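Local coordinates for protein tyrosine--tRNA ligase (Pyrococcus horikoshii, PDB 2CYC) that probably charges tRNA(Tyr) with tyrosine in two steps, activating the amino acid with ATP and then transferring it to the acceptor end, at residues A[34-40]-A[65-71]; A[9-15]-A[56-61]. All blocks are in the same frame, centred on the assembly; numbering follows the deposited sequence.

Both contacts are largely buried, and helix 48-63 ties them together: it is the crossover of the beta-alpha-beta unit whose strands meet in contact 1, and its later turns form one side of contact 2. Their chemistry follows their place in the fold. In contact 1 parallel strands join through backbone bonds, and aromatic side chains reach the bound tyrosine. Contact 2 lies away from that pocket and pairs the helix with the end of helix 3-11 and the loop after it, through lysines, an aspartate and carbonyl oxygens. The two meet where F61 packs against H36 and T68.

Contact 1: A[34-40]-A[65-71]; sequences LQHYIGF and GIKTRVF. With TYR (tyrosine), chain C.
Y37 and F71 lean together where parallel strands 36-40 and 69-71 lead into the tyrosine pocket, a case of neighbouring parallel strands supplying residues to one pocket. From Y37, CB lies beside the backbone oxygen of R69, and CD1 reaches F71 CB at 3.6 Å. CE1 continues toward F71 CD2, turning a ring edge to the F71 face in an offset edge-to-face pair with planes at 67°. At the tip, Y37 OH stands 2.8 Å from the phenolic OH of the bound tyrosine, the ligand hydroxyl lying close to the plane of the Y37 ring. F71 comes to the same hydroxyl from its own ring, CE2 lying 3.6 Å from the ligand OH. Its first torsion sets CG anti to the backbone N (chi1 -172°), bringing the ring beside Y37. G39 makes room for the ligand: a CB there would collide with the ligand ring.

The backbones are bonded by I38 N to R69 O, F71 N to I38 O and F40 N to F71 O, the second nearly straight at 173°. Before them, H36 substitutes its side chain for a main-chain acceptor: ND1 takes the R69 N-H at 3.0 Å, with the donor in the imidazole plane. The other ring nitrogen, NE2, is bonded to H185, so both nitrogens are engaged and the ring's rotation is fixed. Nearer the loops, K67 N bonds to L34 O and H36 N to K67 O, the latter at 2.7 Å.

The arrangement is the first parallel pair of a Rossmann-type class I synthetase core, with helix 48-63 as its crossover. Strand 183-187 flanks 36-40, strand 117-120 flanks 69-72, and helix 164-178 brings Q172 and D175 against Y37, and D175 also against F71.

Contact 2: A[9-15]-A[56-61]; sequences LVLKKPT and AKIADF
K57 drives its ammonium group into the turn that ends helix 3-11, showing how a buried lysine can be satisfied by carbonyls at and just past a helix end together with a carboxylate. NZ bonds to L9 O at 2.9 Å, in the carbonyl plane, and to K12 O at 2.9 Å. A longer bond of 3.2 Å goes to V10 O, met from above its plane. Bends at chi2 and chi3 (-40° and -60°) fold the chain back toward these oxygens, while CD rests 3.7 Å from CD of P14, which follows a cis peptide bond.

Within its own helix, K57 NZ also pairs with D60 OD2 at 2.7 Å, in a salt bridge on the anti side of the carboxylate. The other oxygen, D60 OD1, receives K12 NZ from above the carboxylate plane, and E300 gives that lysine a second acid. A methionine in place of K57, lacking the ammonium, would probably leave L9 O without this donor and D60 OD2 without its lysine, so that the turn is less firmly tied to helix 48-63. Beside this polar network, V10 CG1 meets the F61 ring at its edge.

A second shell holds the polar groups in place. T15 OG1 donates to V10 O at 2.6 Å, and T15 N reaches K12 O from the face opposite K57 NZ. A water donates to both K13 O and D60 OD2.

The contact thus fastens the N-terminal helix and its following loop to the crossover helix 48-63. Strand 214-223 lies against V10, T15 and F61 through V221, helix 21-30 packs on V10, and helix 288-297 brings Y295 onto P14.

Contact 1: A[34-40]-A[65-71]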
loop_
_atom_site.group_PDB
_atom_site.type_symbol
_atom_site.label_atom_id
_atom_site.label_comp_id
_atom_site.label_asym_id
_atom_site.label_seq_id
_atom_site.Cartn_x
_atom_site.Cartn_y
_atom_site.Cartn_z
ATOM N N LEU A 34 18.105 8.519 20.918
ATOM C CA LEU A 34 18.983 8.329 19.771
ATOM C C LEU A 34 18.921 6.880 19.299
ATOM O O LEU A 34 19.681 6.025 19.760
ATOM C CB LEU A 34 20.430 8.706 20.138
ATOM C CG LEU A 34 20.615 10.162 20.586
ATOM C CD1 LEU A 34 22.032 10.400 21.088
ATOM C CD2 LEU A 34 20.296 11.078 19.427
ATOM N N GLN A 35 17.992 6.610 18.391
ATOM C CA GLN A 35 17.840 5.275 17.859
ATOM C C GLN A 35 18.185 5.311 16.385
ATOM O O GLN A 35 17.544 6.004 15.595
ATOM C CB GLN A 35 16.403 4.776 18.041
ATOM C CG GLN A 35 16.117 3.454 17.345
ATOM C CD GLN A 35 16.812 2.281 18.008
ATOM O OE1 GLN A 35 17.736 1.667 17.448
ATOM N NE2 GLN A 35 16.373 1.965 19.211
ATOM N N HIS A 36 19.215 4.564 16.026
ATOM C CA HIS A 36 19.641 4.485 14.650
ATOM C C HIS A 36 19.134 3.186 14.047
ATOM O O HIS A 36 18.638 2.300 14.749
ATOM C CB HIS A 36 21.184 4.519 14.569
ATOM C CG HIS A 36 21.760 3.699 13.451
ATOM N ND1 HIS A 36 21.704 2.320 13.434
ATOM C CD2 HIS A 36 22.414 4.061 12.320
ATOM C CE1 HIS A 36 22.304 1.869 12.344
ATOM N NE2 HIS A 36 22.744 2.904 11.651
ATOM N N TYR A 37 19.257 3.112 12.730
ATOM C CA TYR A 37 18.946 1.930 11.970
ATOM C C TYR A 37 19.420 2.151 10.545
ATOM O O TYR A 37 19.605 3.286 10.096
ATOM C CB TYR A 37 17.439 1.621 11.990
ATOM C CG TYR A 37 16.684 1.887 10.694
ATOM C CD1 TYR A 37 15.940 0.872 10.072
ATOM C CD2 TYR A 37 16.646 3.170 10.131
ATOM C CE1 TYR A 37 15.166 1.136 8.933
ATOM C CE2 TYR A 37 15.881 3.445 8.989
ATOM C CZ TYR A 37 15.139 2.429 8.404
ATOM O OH TYR A 37 14.329 2.725 7.336
ATOM N N ILE A 38 19.650 1.044 9.861
ATOM C CA ILE A 38 19.999 1.053 8.453
ATOM C C ILE A 38 19.454 -0.282 7.960
ATOM O O ILE A 38 19.735 -1.344 8.534
ATOM C CB ILE A 38 21.541 1.225 8.170
ATOM C CG1 ILE A 38 21.779 1.104 6.658
ATOM C CG2 ILE A 38 22.384 0.210 8.950
ATOM C CD1 ILE A 38 23.157 1.597 6.191
ATOM N N GLY A 39 18.615 -0.210 6.936
ATOM C CA GLY A 39 18.006 -1.408 6.396
ATOM C C GLY A 39 18.715 -1.919 5.161
ATOM O O GLY A 39 19.334 -1.158 4.415
ATOM N N PHE A 40 18.629 -3.225 4.942
ATOM C CA PHE A 40 19.270 -3.816 3.782
ATOM C C PHE A 40 18.357 -4.838 3.150
ATOM O O PHE A 40 17.669 -5.596 3.839
ATOM C CB PHE A 40 20.551 -4.563 4.157
ATOM C CG PHE A 40 21.553 -3.742 4.890
ATOM C CD1 PHE A 40 21.524 -3.663 6.282
ATOM C CD2 PHE A 40 22.553 -3.070 4.196
ATOM C CE1 PHE A 40 22.480 -2.931 6.967
ATOM C CE2 PHE A 40 23.516 -2.335 4.879
ATOM C CZ PHE A 40 23.476 -2.269 6.265
ATOM N N GLY A 65 27.347 7.465 21.301
ATOM C CA GLY A 65 26.270 7.179 22.236
ATOM C C GLY A 65 24.915 7.012 21.564
ATOM O O GLY A 65 23.882 7.339 22.146
ATOM N N ILE A 66 24.921 6.510 20.330
ATOM C CA ILE A 66 23.693 6.269 19.572
ATOM C C ILE A 66 23.426 4.762 19.546
ATOM O O ILE A 66 24.342 3.976 19.298
ATOM C CB ILE A 66 23.844 6.774 18.114
ATOM C CG1 ILE A 66 24.025 8.301 18.108
ATOM C CG2 ILE A 66 22.629 6.346 17.278
ATOM C CD1 ILE A 66 24.500 8.859 16.786
ATOM N N LYS A 67 22.183 4.354 19.816
ATOM C CA LYS A 67 21.828 2.929 19.795
ATOM C C LYS A 67 21.659 2.509 18.334
ATOM O O LYS A 67 20.775 3.004 17.633
ATOM C CB LYS A 67 20.519 2.690 20.557
ATOM C CG LYS A 67 20.174 1.214 20.763
ATOM C CD LYS A 67 21.174 0.518 21.697
ATOM C CE LYS A 67 20.775 -0.934 21.971
ATOM N NZ LYS A 67 21.880 -1.726 22.605
ATOM N N THR A 68 22.501 1.586 17.896
ATOM C CA THR A 68 22.517 1.129 16.518
ATOM C C THR A 68 21.747 -0.151 16.221
ATOM O O THR A 68 21.680 -1.071 17.049
ATOM C CB THR A 68 23.978 0.974 16.044
ATOM O OG1 THR A 68 24.652 -0.021 16.835
ATOM C CG2 THR A 68 24.708 2.313 16.194
ATOM N N ARG A 69 21.186 -0.212 15.015
ATOM C CA ARG A 69 20.395 -1.373 14.601
ATOM C C ARG A 69 20.508 -1.686 13.117
ATOM O O ARG A 69 20.493 -0.777 12.284
ATOM C CB ARG A 69 18.914 -1.133 14.938
ATOM C CG ARG A 69 17.943 -2.189 14.385
ATOM C CD ARG A 69 16.508 -1.836 14.735
ATOM N NE ARG A 69 16.343 -1.637 16.175
ATOM C CZ ARG A 69 15.188 -1.339 16.770
ATOM N NH1 ARG A 69 15.145 -1.175 18.086
ATOM N NH2 ARG A 69 14.076 -1.209 16.059
ATOM N N VAL A 70 20.625 -2.974 12.799
ATOM C CA VAL A 70 20.677 -3.443 11.413
ATOM C C VAL A 70 19.284 -4.039 11.168
ATOM O O VAL A 70 18.836 -4.923 11.904
ATOM C CB VAL A 70 21.756 -4.535 11.208
ATOM C CG1 VAL A 70 21.543 -5.244 9.863
ATOM C CG2 VAL A 70 23.149 -3.906 11.267
ATOM N N PHE A 71 18.611 -3.525 10.143
ATOM C CA PHE A 71 17.258 -3.923 9.761
ATOM C C PHE A 71 17.329 -4.799 8.501
ATOM O O PHE A 71 17.737 -4.326 7.432
ATOM C CB PHE A 71 16.454 -2.643 9.488
ATOM C CG PHE A 71 14.978 -2.852 9.268
ATOM C CD1 PHE A 71 14.129 -3.129 10.341
ATOM C CD2 PHE A 71 14.422 -2.672 7.998
ATOM C CE1 PHE A 71 12.745 -3.215 10.158
ATOM C CE2 PHE A 71 13.036 -2.757 7.798
ATOM C CZ PHE A 71 12.196 -3.027 8.887
HETATM N N TYR C . 15.787 0.246 0.172
HETATM C CA TYR C . 17.008 -0.274 0.859
HETATM C C TYR C . 18.003 -0.819 -0.163
HETATM O O TYR C . 17.631 -0.928 -1.352
HETATM C CB TYR C . 16.623 -1.379 1.856
HETATM C CG TYR C . 15.754 -0.889 2.998
HETATM C CD1 TYR C . 16.213 0.087 3.882
HETATM C CD2 TYR C . 14.470 -1.403 3.196
HETATM C CE1 TYR C . 15.407 0.546 4.939
HETATM C CE2 TYR C . 13.666 -0.962 4.246
HETATM C CZ TYR C . 14.134 0.013 5.111
HETATM O OH TYR C . 13.323 0.454 6.142
HETATM O OXT TYR C . 19.140 -1.137 0.237
#

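Contact 2: A[9-15]-A[56-61]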
loop_
_atom_site.group_PDB
_atom_site.type_symbol
_atom_site.label_atom_id
_atom_site.label_comp_id
_atom_site.label_asym_id
_atom_site.label_seq_id
_atom_site.Cartn_x
_atom_site.Cartn_y
_atom_site.Cartn_z
ATOM N N LEU A 9 31.616 12.693 15.027
ATOM C CA LEU A 9 31.556 11.245 14.834
ATOM C C LEU A 9 30.476 10.938 13.784
ATOM O O LEU A 9 30.649 10.063 12.932
ATOM C CB LEU A 9 31.204 10.540 16.153
ATOM C CG LEU A 9 32.206 9.743 17.015
ATOM C CD1 LEU A 9 33.541 9.575 16.328
ATOM C CD2 LEU A 9 32.369 10.440 18.360
ATOM N N VAL A 10 29.357 11.658 13.844
ATOM C CA VAL A 10 28.279 11.425 12.882
ATOM C C VAL A 10 28.707 11.915 11.498
ATOM O O VAL A 10 28.445 11.270 10.481
ATOM C CB VAL A 10 26.984 12.163 13.307
ATOM C CG1 VAL A 10 25.919 12.064 12.202
ATOM C CG2 VAL A 10 26.457 11.570 14.596
ATOM N N LEU A 11 29.395 13.052 11.485
ATOM C CA LEU A 11 29.857 13.688 10.258
ATOM C C LEU A 11 31.069 13.072 9.557
ATOM O O LEU A 11 31.206 13.206 8.346
ATOM C CB LEU A 11 30.142 15.167 10.541
ATOM C CG LEU A 11 28.961 16.143 10.523
ATOM C CD1 LEU A 11 28.561 16.406 9.091
ATOM C CD2 LEU A 11 27.780 15.581 11.312
ATOM N N LYS A 12 31.935 12.383 10.288
ATOM C CA LYS A 12 33.130 11.823 9.664
ATOM C C LYS A 12 32.871 10.829 8.534
ATOM O O LYS A 12 31.880 10.083 8.550
ATOM C CB LYS A 12 34.031 11.176 10.716
ATOM C CG LYS A 12 33.361 10.092 11.523
ATOM C CD LYS A 12 34.307 9.491 12.568
ATOM C CE LYS A 12 35.431 8.685 11.928
ATOM N NZ LYS A 12 36.054 7.747 12.899
ATOM N N LYS A 13 33.774 10.831 7.550
ATOM C CA LYS A 13 33.663 9.937 6.401
ATOM C C LYS A 13 33.525 8.521 6.909
ATOM O O LYS A 13 34.085 8.176 7.941
ATOM C CB LYS A 13 34.899 10.048 5.503
ATOM C CG LYS A 13 34.941 11.338 4.712
ATOM C CD LYS A 13 36.088 11.357 3.713
ATOM C CE LYS A 13 35.790 12.336 2.577
ATOM N NZ LYS A 13 35.345 13.670 3.072
ATOM N N PRO A 14 32.850 7.654 6.144
ATOM C CA PRO A 14 32.223 7.904 4.840
ATOM C C PRO A 14 30.925 8.721 4.765
ATOM O O PRO A 14 30.255 8.706 3.737
ATOM C CB PRO A 14 32.051 6.494 4.283
ATOM C CG PRO A 14 31.666 5.725 5.523
ATOM C CD PRO A 14 32.661 6.251 6.557
ATOM N N THR A 15 30.551 9.417 5.830
ATOM C CA THR A 15 29.338 10.226 5.752
ATOM C C THR A 15 29.497 11.196 4.579
ATOM O O THR A 15 30.556 11.800 4.407
ATOM C CB THR A 15 29.116 11.070 7.017
ATOM O OG1 THR A 15 28.803 10.211 8.116
ATOM C CG2 THR A 15 27.980 12.067 6.799
ATOM N N ALA A 56 31.484 1.046 9.219
ATOM C CA ALA A 56 32.241 2.186 9.728
ATOM C C ALA A 56 31.306 3.183 10.425
ATOM O O ALA A 56 31.599 3.645 11.524
ATOM C CB ALA A 56 32.978 2.867 8.595
ATOM N N LYS A 57 30.172 3.509 9.805
ATOM C CA LYS A 57 29.259 4.464 10.435
ATOM C C LYS A 57 28.632 3.899 11.711
ATOM O O LYS A 57 28.468 4.618 12.700
ATOM C CB LYS A 57 28.152 4.907 9.465
ATOM C CG LYS A 57 28.632 5.784 8.311
ATOM C CD LYS A 57 29.693 6.811 8.759
ATOM C CE LYS A 57 29.172 7.763 9.840
ATOM N NZ LYS A 57 30.272 8.598 10.406
ATOM N N ILE A 58 28.275 2.616 11.686
ATOM C CA ILE A 58 27.694 2.006 12.864
ATOM C C ILE A 58 28.697 2.153 14.014
ATOM O O ILE A 58 28.317 2.508 15.138
ATOM C CB ILE A 58 27.343 0.529 12.591
ATOM C CG1 ILE A 58 26.037 0.464 11.774
ATOM C CG2 ILE A 58 27.192 -0.222 13.895
ATOM C CD1 ILE A 58 25.752 -0.916 11.162
ATOM N N ALA A 59 29.977 1.922 13.724
ATOM C CA ALA A 59 31.019 2.057 14.739
ATOM C C ALA A 59 31.066 3.495 15.248
ATOM O O ALA A 59 31.148 3.728 16.457
ATOM C CB ALA A 59 32.393 1.658 14.164
ATOM N N ASP A 60 31.024 4.459 14.328
ATOM C CA ASP A 60 31.053 5.868 14.719
ATOM C C ASP A 60 29.860 6.226 15.593
ATOM O O ASP A 60 30.008 6.914 16.614
ATOM C CB ASP A 60 31.031 6.796 13.496
ATOM C CG ASP A 60 32.270 6.668 12.634
ATOM O OD1 ASP A 60 33.333 6.263 13.153
ATOM O OD2 ASP A 60 32.184 6.997 11.434
ATOM N N PHE A 61 28.678 5.768 15.183
ATOM C CA PHE A 61 27.462 6.079 15.920
ATOM C C PHE A 61 27.515 5.545 17.352
ATOM O O PHE A 61 27.143 6.253 18.293
ATOM C CB PHE A 61 26.214 5.541 15.182
ATOM C CG PHE A 61 25.996 6.150 13.803
ATOM C CD1 PHE A 61 26.346 7.479 13.542
ATOM C CD2 PHE A 61 25.419 5.401 12.778
ATOM C CE1 PHE A 61 26.124 8.055 12.280
ATOM C CE2 PHE A 61 25.190 5.964 11.504
ATOM C CZ PHE A 61 25.545 7.297 11.257
HETATM O O HOH W 1 34.117 6.344 9.756
#